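Local coordinates for enterocine A immunity protein (PDB 2BL8) that confers immunity to the antimicrobial activity of enterocin A, a pediocin-like bacteriocin, and so probably protects the bacterium from this toxin, at residues A[12-16]-A[28-32]; A[5-10]-A[34-39]; A[23-27]-A[66-70]. One frame throughout, in Å; residues are numbered along the deposited sequence.

Contact 1. Residues A[12-16]-A[28-32]; sequences LYNDI and LEVLQ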
loop_
_atom_site.group_PDB
_atom_site.type_symbol
_atom_site.label_atom_id
_atom_site.label_comp_id
_atom_site.label_asym_id
_atom_site.label_seq_id
_atom_site.Cartn_x
_atom_site.Cartn_y
_atom_site.Cartn_z
ATOM N N LEU A 12 -3.517 -7.955 1.351
ATOM C CA LEU A 12 -2.553 -7.742 0.276
ATOM C C LEU A 12 -1.376 -8.700 0.468
ATOM O O LEU A 12 -0.889 -9.303 -0.491
ATOM C CB LEU A 12 -2.071 -6.285 0.276
ATOM C CG LEU A 12 -1.140 -5.833 -0.854
ATOM C CD1 LEU A 12 -1.816 -6.043 -2.204
ATOM C CD2 LEU A 12 -0.791 -4.362 -0.661
ATOM N N TYR A 13 -0.936 -8.852 1.713
ATOM C CA TYR A 13 0.179 -9.740 2.027
ATOM C C TYR A 13 -0.156 -11.171 1.620
ATOM O O TYR A 13 0.614 -11.826 0.918
ATOM C CB TYR A 13 0.483 -9.714 3.528
ATOM C CG TYR A 13 1.649 -10.600 3.919
ATOM C CD1 TYR A 13 2.915 -10.063 4.139
ATOM C CD2 TYR A 13 1.495 -11.984 4.017
ATOM C CE1 TYR A 13 4.004 -10.878 4.447
ATOM C CE2 TYR A 13 2.576 -12.809 4.320
ATOM C CZ TYR A 13 3.828 -12.247 4.533
ATOM O OH TYR A 13 4.903 -13.056 4.830
ATOM N N ASN A 14 -1.308 -11.652 2.078
ATOM C CA ASN A 14 -1.739 -13.013 1.782
ATOM C C ASN A 14 -1.930 -13.277 0.300
ATOM O O ASN A 14 -1.565 -14.342 -0.194
ATOM C CB ASN A 14 -3.034 -13.331 2.537
ATOM C CG ASN A 14 -2.786 -13.672 3.992
ATOM O OD1 ASN A 14 -1.707 -13.414 4.528
ATOM N ND2 ASN A 14 -3.788 -14.250 4.644
ATOM N N ASP A 15 -2.493 -12.312 -0.419
ATOM C CA ASP A 15 -2.717 -12.500 -1.848
ATOM C C ASP A 15 -1.398 -12.637 -2.603
ATOM O O ASP A 15 -1.267 -13.470 -3.501
ATOM C CB ASP A 15 -3.512 -11.330 -2.430
ATOM C CG ASP A 15 -4.082 -11.652 -3.795
ATOM O OD1 ASP A 15 -5.023 -12.469 -3.858
ATOM O OD2 ASP A 15 -3.583 -11.107 -4.802
ATOM N N ILE A 16 -0.423 -11.814 -2.236
ATOM C CA ILE A 16 0.885 -11.843 -2.879
ATOM C C ILE A 16 1.686 -13.070 -2.454
ATOM O O ILE A 16 2.336 -13.720 -3.281
ATOM C CB ILE A 16 1.702 -10.568 -2.530
ATOM C CG1 ILE A 16 1.083 -9.349 -3.218
ATOM C CG2 ILE A 16 3.158 -10.738 -2.966
ATOM C CD1 ILE A 16 1.720 -8.024 -2.815
ATOM N N LEU A 28 6.823 -8.272 0.669
ATOM C CA LEU A 28 6.165 -9.001 1.747
ATOM C C LEU A 28 6.777 -8.632 3.098
ATOM O O LEU A 28 6.068 -8.501 4.096
ATOM C CB LEU A 28 6.278 -10.512 1.517
ATOM C CG LEU A 28 5.520 -11.082 0.314
ATOM C CD1 LEU A 28 5.820 -12.563 0.184
ATOM C CD2 LEU A 28 4.022 -10.864 0.492
ATOM N N GLU A 29 8.095 -8.461 3.123
ATOM C CA GLU A 29 8.792 -8.105 4.353
ATOM C C GLU A 29 8.310 -6.747 4.853
ATOM O O GLU A 29 8.077 -6.558 6.047
ATOM C CB GLU A 29 10.302 -8.068 4.108
ATOM C CG GLU A 29 11.131 -7.747 5.342
ATOM C CD GLU A 29 12.618 -7.871 5.083
ATOM O OE1 GLU A 29 13.046 -8.948 4.615
ATOM O OE2 GLU A 29 13.359 -6.898 5.348
ATOM N N VAL A 30 8.160 -5.803 3.931
ATOM C CA VAL A 30 7.697 -4.469 4.288
ATOM C C VAL A 30 6.250 -4.518 4.772
ATOM O O VAL A 30 5.901 -3.888 5.770
ATOM C CB VAL A 30 7.809 -3.500 3.094
ATOM C CG1 VAL A 30 7.111 -2.194 3.420
ATOM C CG2 VAL A 30 9.280 -3.231 2.790
ATOM N N LEU A 31 5.406 -5.263 4.067
ATOM C CA LEU A 31 4.011 -5.380 4.471
ATOM C C LEU A 31 3.937 -5.959 5.880
ATOM O O LEU A 31 3.139 -5.510 6.706
ATOM C CB LEU A 31 3.246 -6.272 3.492
ATOM C CG LEU A 31 2.960 -5.630 2.133
ATOM C CD1 LEU A 31 2.388 -6.680 1.190
ATOM C CD2 LEU A 31 1.989 -4.467 2.307
ATOM N N GLN A 32 4.777 -6.953 6.149
ATOM C CA GLN A 32 4.810 -7.587 7.459
ATOM C C GLN A 32 5.125 -6.551 8.530
ATOM O O GLN A 32 4.425 -6.455 9.536
ATOM C CB GLN A 32 5.876 -8.684 7.491
ATOM C CG GLN A 32 6.087 -9.279 8.877
ATOM C CD GLN A 32 4.913 -10.117 9.334
ATOM O OE1 GLN A 32 4.703 -11.226 8.844
ATOM N NE2 GLN A 32 4.139 -9.590 10.276
#

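Contact 2. Residues A[5-10]-A[34-39]; sequences AKQIVH and VYLKLE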
loop_
_atom_site.group_PDB
_atom_site.type_symbol
_atom_site.label_atom_id
_atom_site.label_comp_id
_atom_site.label_asym_id
_atom_site.label_seq_id
_atom_site.Cartn_x
_atom_site.Cartn_y
_atom_site.Cartn_z
ATOM N N ALA A 5 -7.222 -0.611 7.946
ATOM C CA ALA A 5 -5.850 -0.723 7.448
ATOM C C ALA A 5 -5.218 -2.097 7.659
ATOM O O ALA A 5 -4.666 -2.680 6.721
ATOM C CB ALA A 5 -4.975 0.353 8.084
ATOM N N LYS A 6 -5.283 -2.615 8.883
ATOM C CA LYS A 6 -4.705 -3.930 9.159
ATOM C C LYS A 6 -5.278 -4.980 8.217
ATOM O O LYS A 6 -4.557 -5.847 7.722
ATOM C CB LYS A 6 -4.997 -4.380 10.592
ATOM C CG LYS A 6 -4.365 -3.559 11.691
ATOM C CD LYS A 6 -4.747 -4.159 13.036
ATOM C CE LYS A 6 -4.376 -3.253 14.192
ATOM N NZ LYS A 6 -4.815 -3.827 15.500
ATOM N N GLN A 7 -6.582 -4.907 7.985
ATOM C CA GLN A 7 -7.256 -5.862 7.122
ATOM C C GLN A 7 -6.738 -5.806 5.693
ATOM O O GLN A 7 -6.453 -6.839 5.088
ATOM C CB GLN A 7 -8.765 -5.611 7.132
ATOM C CG GLN A 7 -9.581 -6.715 6.479
ATOM C CD GLN A 7 -11.072 -6.444 6.540
ATOM O OE1 GLN A 7 -11.592 -6.010 7.568
ATOM N NE2 GLN A 7 -11.770 -6.709 5.441
ATOM N N ILE A 8 -6.616 -4.598 5.155
ATOM C CA ILE A 8 -6.133 -4.448 3.790
ATOM C C ILE A 8 -4.689 -4.922 3.647
ATOM O O ILE A 8 -4.355 -5.619 2.692
ATOM C CB ILE A 8 -6.242 -2.988 3.321
ATOM C CG1 ILE A 8 -7.701 -2.521 3.398
ATOM C CG2 ILE A 8 -5.716 -2.866 1.901
ATOM C CD1 ILE A 8 -8.660 -3.327 2.562
ATOM N N VAL A 9 -3.838 -4.561 4.602
ATOM C CA VAL A 9 -2.439 -4.976 4.563
ATOM C C VAL A 9 -2.356 -6.494 4.646
ATOM O O VAL A 9 -1.605 -7.124 3.901
ATOM C CB VAL A 9 -1.635 -4.364 5.731
ATOM C CG1 VAL A 9 -0.258 -5.005 5.816
ATOM C CG2 VAL A 9 -1.496 -2.866 5.530
ATOM N N HIS A 10 -3.129 -7.072 5.562
ATOM C CA HIS A 10 -3.152 -8.519 5.745
ATOM C C HIS A 10 -3.613 -9.189 4.454
ATOM O O HIS A 10 -3.020 -10.172 4.012
ATOM C CB HIS A 10 -4.093 -8.884 6.899
ATOM C CG HIS A 10 -3.933 -10.288 7.395
ATOM N ND1 HIS A 10 -4.480 -10.720 8.586
ATOM C CD2 HIS A 10 -3.288 -11.356 6.870
ATOM C CE1 HIS A 10 -4.176 -11.992 8.774
ATOM N NE2 HIS A 10 -3.452 -12.402 7.746
ATOM N N VAL A 34 4.850 -3.298 8.428
ATOM C CA VAL A 34 3.780 -2.316 8.560
ATOM C C VAL A 34 2.617 -2.869 9.385
ATOM O O VAL A 34 2.068 -2.172 10.242
ATOM C CB VAL A 34 3.268 -1.881 7.164
ATOM C CG1 VAL A 34 2.064 -0.962 7.298
ATOM C CG2 VAL A 34 4.377 -1.175 6.420
ATOM N N TYR A 35 2.254 -4.123 9.126
ATOM C CA TYR A 35 1.160 -4.779 9.838
ATOM C C TYR A 35 1.402 -4.752 11.342
ATOM O O TYR A 35 0.518 -4.381 12.114
ATOM C CB TYR A 35 1.018 -6.236 9.390
ATOM C CG TYR A 35 -0.147 -6.945 10.044
ATOM C CD1 TYR A 35 -1.450 -6.756 9.590
ATOM C CD2 TYR A 35 0.053 -7.782 11.143
ATOM C CE1 TYR A 35 -2.529 -7.379 10.216
ATOM C CE2 TYR A 35 -1.016 -8.410 11.774
ATOM C CZ TYR A 35 -2.302 -8.204 11.309
ATOM O OH TYR A 35 -3.362 -8.812 11.945
ATOM N N LEU A 36 2.598 -5.161 11.751
ATOM C CA LEU A 36 2.949 -5.176 13.168
ATOM C C LEU A 36 2.821 -3.781 13.784
ATOM O O LEU A 36 2.316 -3.633 14.901
ATOM C CB LEU A 36 4.369 -5.719 13.351
ATOM C CG LEU A 36 4.525 -7.210 13.019
ATOM C CD1 LEU A 36 5.994 -7.595 13.048
ATOM C CD2 LEU A 36 3.723 -8.050 14.007
ATOM N N LYS A 37 3.270 -2.759 13.059
ATOM C CA LYS A 37 3.180 -1.388 13.553
ATOM C C LYS A 37 1.732 -0.941 13.717
ATOM O O LYS A 37 1.399 -0.238 14.673
ATOM C CB LYS A 37 3.901 -0.424 12.607
ATOM C CG LYS A 37 5.406 -0.584 12.589
ATOM C CD LYS A 37 6.066 0.536 11.805
ATOM C CE LYS A 37 7.580 0.418 11.853
ATOM N NZ LYS A 37 8.075 0.401 13.258
ATOM N N LEU A 38 0.876 -1.351 12.786
ATOM C CA LEU A 38 -0.536 -0.985 12.828
ATOM C C LEU A 38 -1.279 -1.609 14.009
ATOM O O LEU A 38 -2.400 -1.214 14.316
ATOM C CB LEU A 38 -1.225 -1.379 11.516
ATOM C CG LEU A 38 -0.834 -0.571 10.271
ATOM C CD1 LEU A 38 -1.486 -1.171 9.037
ATOM C CD2 LEU A 38 -1.264 0.876 10.441
ATOM N N GLU A 39 -0.657 -2.583 14.667
ATOM C CA GLU A 39 -1.284 -3.231 15.818
ATOM C C GLU A 39 -0.901 -2.520 17.113
ATOM O O GLU A 39 -1.335 -2.913 18.198
ATOM C CB GLU A 39 -0.875 -4.708 15.897
ATOM C CG GLU A 39 -1.498 -5.583 14.816
ATOM C CD GLU A 39 -1.087 -7.038 14.932
ATOM O OE1 GLU A 39 0.129 -7.310 14.893
ATOM O OE2 GLU A 39 -1.977 -7.908 15.060
HETATM O O HOH W 1 -5.618 -8.778 10.780
#

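Contact 3. Residues A[23-27]-A[66-70]; sequences KYSDI and KIRFT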
loop_
_atom_site.group_PDB
_atom_site.type_symbol
_atom_site.label_atom_id
_atom_site.label_comp_id
_atom_site.label_asym_id
_atom_site.label_seq_id
_atom_site.Cartn_x
_atom_site.Cartn_y
_atom_site.Cartn_z
ATOM N N LYS A 23 10.696 -12.362 -6.215
ATOM C CA LYS A 23 10.720 -10.951 -6.594
ATOM C C LYS A 23 9.784 -10.108 -5.728
ATOM O O LYS A 23 9.809 -8.878 -5.785
ATOM C CB LYS A 23 10.346 -10.784 -8.071
ATOM C CG LYS A 23 8.893 -11.081 -8.397
ATOM C CD LYS A 23 8.599 -10.803 -9.864
ATOM C CE LYS A 23 7.133 -11.042 -10.195
ATOM N NZ LYS A 23 6.820 -10.750 -11.625
ATOM N N TYR A 24 8.957 -10.778 -4.931
ATOM C CA TYR A 24 8.015 -10.100 -4.043
ATOM C C TYR A 24 8.461 -10.225 -2.588
ATOM O O TYR A 24 7.774 -9.759 -1.684
ATOM C CB TYR A 24 6.616 -10.709 -4.179
ATOM C CG TYR A 24 5.906 -10.387 -5.471
ATOM C CD1 TYR A 24 5.439 -9.102 -5.732
ATOM C CD2 TYR A 24 5.689 -11.374 -6.432
ATOM C CE1 TYR A 24 4.773 -8.803 -6.917
ATOM C CE2 TYR A 24 5.024 -11.086 -7.621
ATOM C CZ TYR A 24 4.570 -9.802 -7.858
ATOM O OH TYR A 24 3.919 -9.512 -9.037
ATOM N N SER A 25 9.610 -10.856 -2.367
ATOM C CA SER A 25 10.126 -11.056 -1.015
ATOM C C SER A 25 10.265 -9.764 -0.218
ATOM O O SER A 25 9.853 -9.700 0.939
ATOM C CB SER A 25 11.480 -11.768 -1.065
ATOM O OG SER A 25 12.418 -11.019 -1.818
ATOM N N ASP A 26 10.850 -8.741 -0.834
ATOM C CA ASP A 26 11.039 -7.465 -0.158
ATOM C C ASP A 26 9.704 -6.818 0.185
ATOM O O ASP A 26 9.521 -6.303 1.288
ATOM C CB ASP A 26 11.869 -6.517 -1.027
ATOM C CG ASP A 26 13.289 -7.010 -1.233
ATOM O OD1 ASP A 26 13.979 -7.273 -0.225
ATOM O OD2 ASP A 26 13.717 -7.133 -2.400
ATOM N N ILE A 27 8.778 -6.847 -0.767
ATOM C CA ILE A 27 7.451 -6.272 -0.573
ATOM C C ILE A 27 6.724 -6.950 0.588
ATOM O O ILE A 27 6.084 -6.285 1.403
ATOM C CB ILE A 27 6.603 -6.409 -1.865
ATOM C CG1 ILE A 27 7.122 -5.442 -2.929
ATOM C CG2 ILE A 27 5.131 -6.159 -1.567
ATOM C CD1 ILE A 27 6.534 -5.678 -4.305
ATOM N N LYS A 66 10.254 -3.643 -12.090
ATOM C CA LYS A 66 9.407 -4.008 -13.221
ATOM C C LYS A 66 8.375 -5.073 -12.850
ATOM O O LYS A 66 8.210 -6.078 -13.548
ATOM C CB LYS A 66 10.285 -4.480 -14.384
ATOM C CG LYS A 66 11.251 -3.403 -14.864
ATOM C CD LYS A 66 12.175 -3.902 -15.956
ATOM C CE LYS A 66 13.081 -2.789 -16.462
ATOM N NZ LYS A 66 14.006 -3.268 -17.532
ATOM N N ILE A 67 7.679 -4.827 -11.744
ATOM C CA ILE A 67 6.645 -5.720 -11.222
ATOM C C ILE A 67 5.258 -5.189 -11.566
ATOM O O ILE A 67 5.035 -3.980 -11.565
ATOM C CB ILE A 67 6.718 -5.817 -9.683
ATOM C CG1 ILE A 67 8.007 -6.514 -9.255
ATOM C CG2 ILE A 67 5.496 -6.545 -9.151
ATOM C CD1 ILE A 67 8.201 -6.547 -7.751
ATOM N N ARG A 68 4.327 -6.096 -11.846
ATOM C CA ARG A 68 2.960 -5.705 -12.175
ATOM C C ARG A 68 1.977 -6.337 -11.198
ATOM O O ARG A 68 1.819 -7.557 -11.168
ATOM C CB ARG A 68 2.590 -6.140 -13.597
ATOM C CG ARG A 68 3.423 -5.517 -14.702
ATOM C CD ARG A 68 3.368 -3.996 -14.673
ATOM N NE ARG A 68 2.007 -3.476 -14.744
ATOM C CZ ARG A 68 1.713 -2.181 -14.815
ATOM N NH1 ARG A 68 2.686 -1.283 -14.824
ATOM N NH2 ARG A 68 0.449 -1.783 -14.870
ATOM N N PHE A 69 1.326 -5.507 -10.392
ATOM C CA PHE A 69 0.338 -5.994 -9.439
ATOM C C PHE A 69 -0.899 -6.404 -10.229
ATOM O O PHE A 69 -1.151 -5.877 -11.311
ATOM C CB PHE A 69 -0.061 -4.887 -8.463
ATOM C CG PHE A 69 1.041 -4.461 -7.538
ATOM C CD1 PHE A 69 1.547 -5.341 -6.594
ATOM C CD2 PHE A 69 1.564 -3.173 -7.606
ATOM C CE1 PHE A 69 2.560 -4.949 -5.723
ATOM C CE2 PHE A 69 2.577 -2.768 -6.742
ATOM C CZ PHE A 69 3.076 -3.657 -5.799
ATOM N N THR A 70 -1.670 -7.344 -9.696
ATOM C CA THR A 70 -2.886 -7.763 -10.382
ATOM C C THR A 70 -3.909 -6.650 -10.191
ATOM O O THR A 70 -3.741 -5.789 -9.326
ATOM C CB THR A 70 -3.456 -9.070 -9.791
ATOM O OG1 THR A 70 -3.821 -8.865 -8.420
ATOM C CG2 THR A 70 -2.423 -10.182 -9.872
HETATM O O HOH W 2 4.914 -8.828 -12.258
HETATM O O HOH W 3 1.379 -9.410 -8.576
#

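Contact 1. Residues A[12-16]-A[28-32]
Segments 12-16 and 28-32 are pieces of two neighbouring helices that run antiparallel. Their axes come within 9.9 Å at 155°. The backbones are nearest at Y13 and L28, whose CA atoms lie 6.0 Å apart. The side chains do the joining, and the contact is almost wholly apolar.

Y13 carries the largest share. Its CA-to-CB bond points sideways, but chi1 in the t well swings the ring across to the other helix. There the ring lies along the backbone turn from L28 to Q32. CE1 of Y13 is 3.2 Å from O of L28 and 3.7 Å from CB of L28. This carbonyl already accepts the helical bond from N of Q32. CD1 of Y13 sits 3.9 Å from CB of L31, which meets the ring at its edge.

L28 is an m,t rotamer and reaches back over the tyrosine. Its CD2 stands 4.0 Å from the ring centroid, 15° off the normal, a CH-pi contact over one face. The same CD2 is 3.6 Å from CG2 of I16, so L28 fills the space between Y13 and I16.

L31, also m,t, points directly at helix 5-17. Its CD2 lies 4.1 Å from CD2 of L12, which the t,p rotamer of L12 brings to it, and its CD1 lies 4.3 Å from CD1 of I16.

Other helices cover the buried side. L12 also touches L58 of helix 48-64 and I77 of helix 71-84. L31 packs on L54, I16 reaches Q73, and D15 is hydrogen-bonded to Q73 on helix 71-84.

Contact 2. Residues A[5-10]-A[34-39]
Helix 5-10 and helix 34-38 pack antiparallel, with axes 9.6 Å apart at 162°. CA of K6 and CA of Y35 are 6.0 Å apart, the closest such pair.

Apolar packing forms the inner part. V9 points at the other helix. Its CG2 is 3.9 Å from CD1 of L38 and 4.4 Å from CG1 of V34, while its CG1 is 4.0 Å from CB of Y35. CB of A5 meets the same CD1 of L38 at 3.9 Å. I51 and L54 of helix 48-64 and L80 of helix 71-84 also line this side.

The aromatic part is at the outer edge. The rings of H10 and Y35 have centroids 5.4 Å apart and planes at 65°, an oblique pair. The edge of the Y35 ring faces the first helix, with CE1 3.6 Å from O of K6.

The aliphatic chain of K6 runs along L38 and E39. CG of K6 is 3.8 Å from CB of L38.

The polar link is made by water. Water 1 is hydrogen-bonded to ND1 of H10 at 3.1 Å and to OH of Y35 at 2.5 Å.

The chemistry therefore changes across the interface: small and branched aliphatic groups pack inside, while aromatic rings, a lysine chain and a bound water border the solvent.

Contact 3. Residues A[23-27]-A[66-70]
Segment 23-27 passes from a 3-10 turn into the first turn of helix 25-38. Segment 66-70 is an irregular link between two helices. It starts at K66, whose positive phi belongs to a Schellman motif, runs extended through I67 to F69, and ends at T70, the N-cap of the next helix. The backbones stay apart, with CA of K23 and CA of I67 8.1 Å from each other.

I67 fills this gap. Its CG2 lies 3.3 Å from CE1 of Y24. Its CD1 lies 3.4 Å from O of K23 and 3.9 Å from CD1 of I27. CD1 of I27 also meets CZ of F69 at 4.3 Å.

Two waters bridge the polar groups. Water 2 accepts from NZ of K23 and N of R68, both at 2.8 Å. Water 3 is 2.6 Å from OH of Y24 and donates to O of R68 at 3.2 Å.

I16, L58 and I77 from the other three helices surround this apolar cluster, which closes one end of an antiparallel four-helix bundle.

From the N terminus, helix 5-17 supplies the first segments of contacts 2 and 1. The chain then turns through the 3-10 segment into helix 25-38 and folds back. Contact 1 closes the short hairpin loop. Contact 2 closes the wider one, so contact 1 nests within it. Both join helices 5-17 and 25-38, and they touch where O of L31 meets CG1 of V9 at 3.5 Å. Contact 3 closes a longer loop and crosses both others. It ties the start of helix 25-38 to the link between helices 48-64 and 71-84. It touches contact 1 through I16, which packs on Y24 and I27. Contacts 2 and 3 lie about 18 Å apart, centre to centre, without touching.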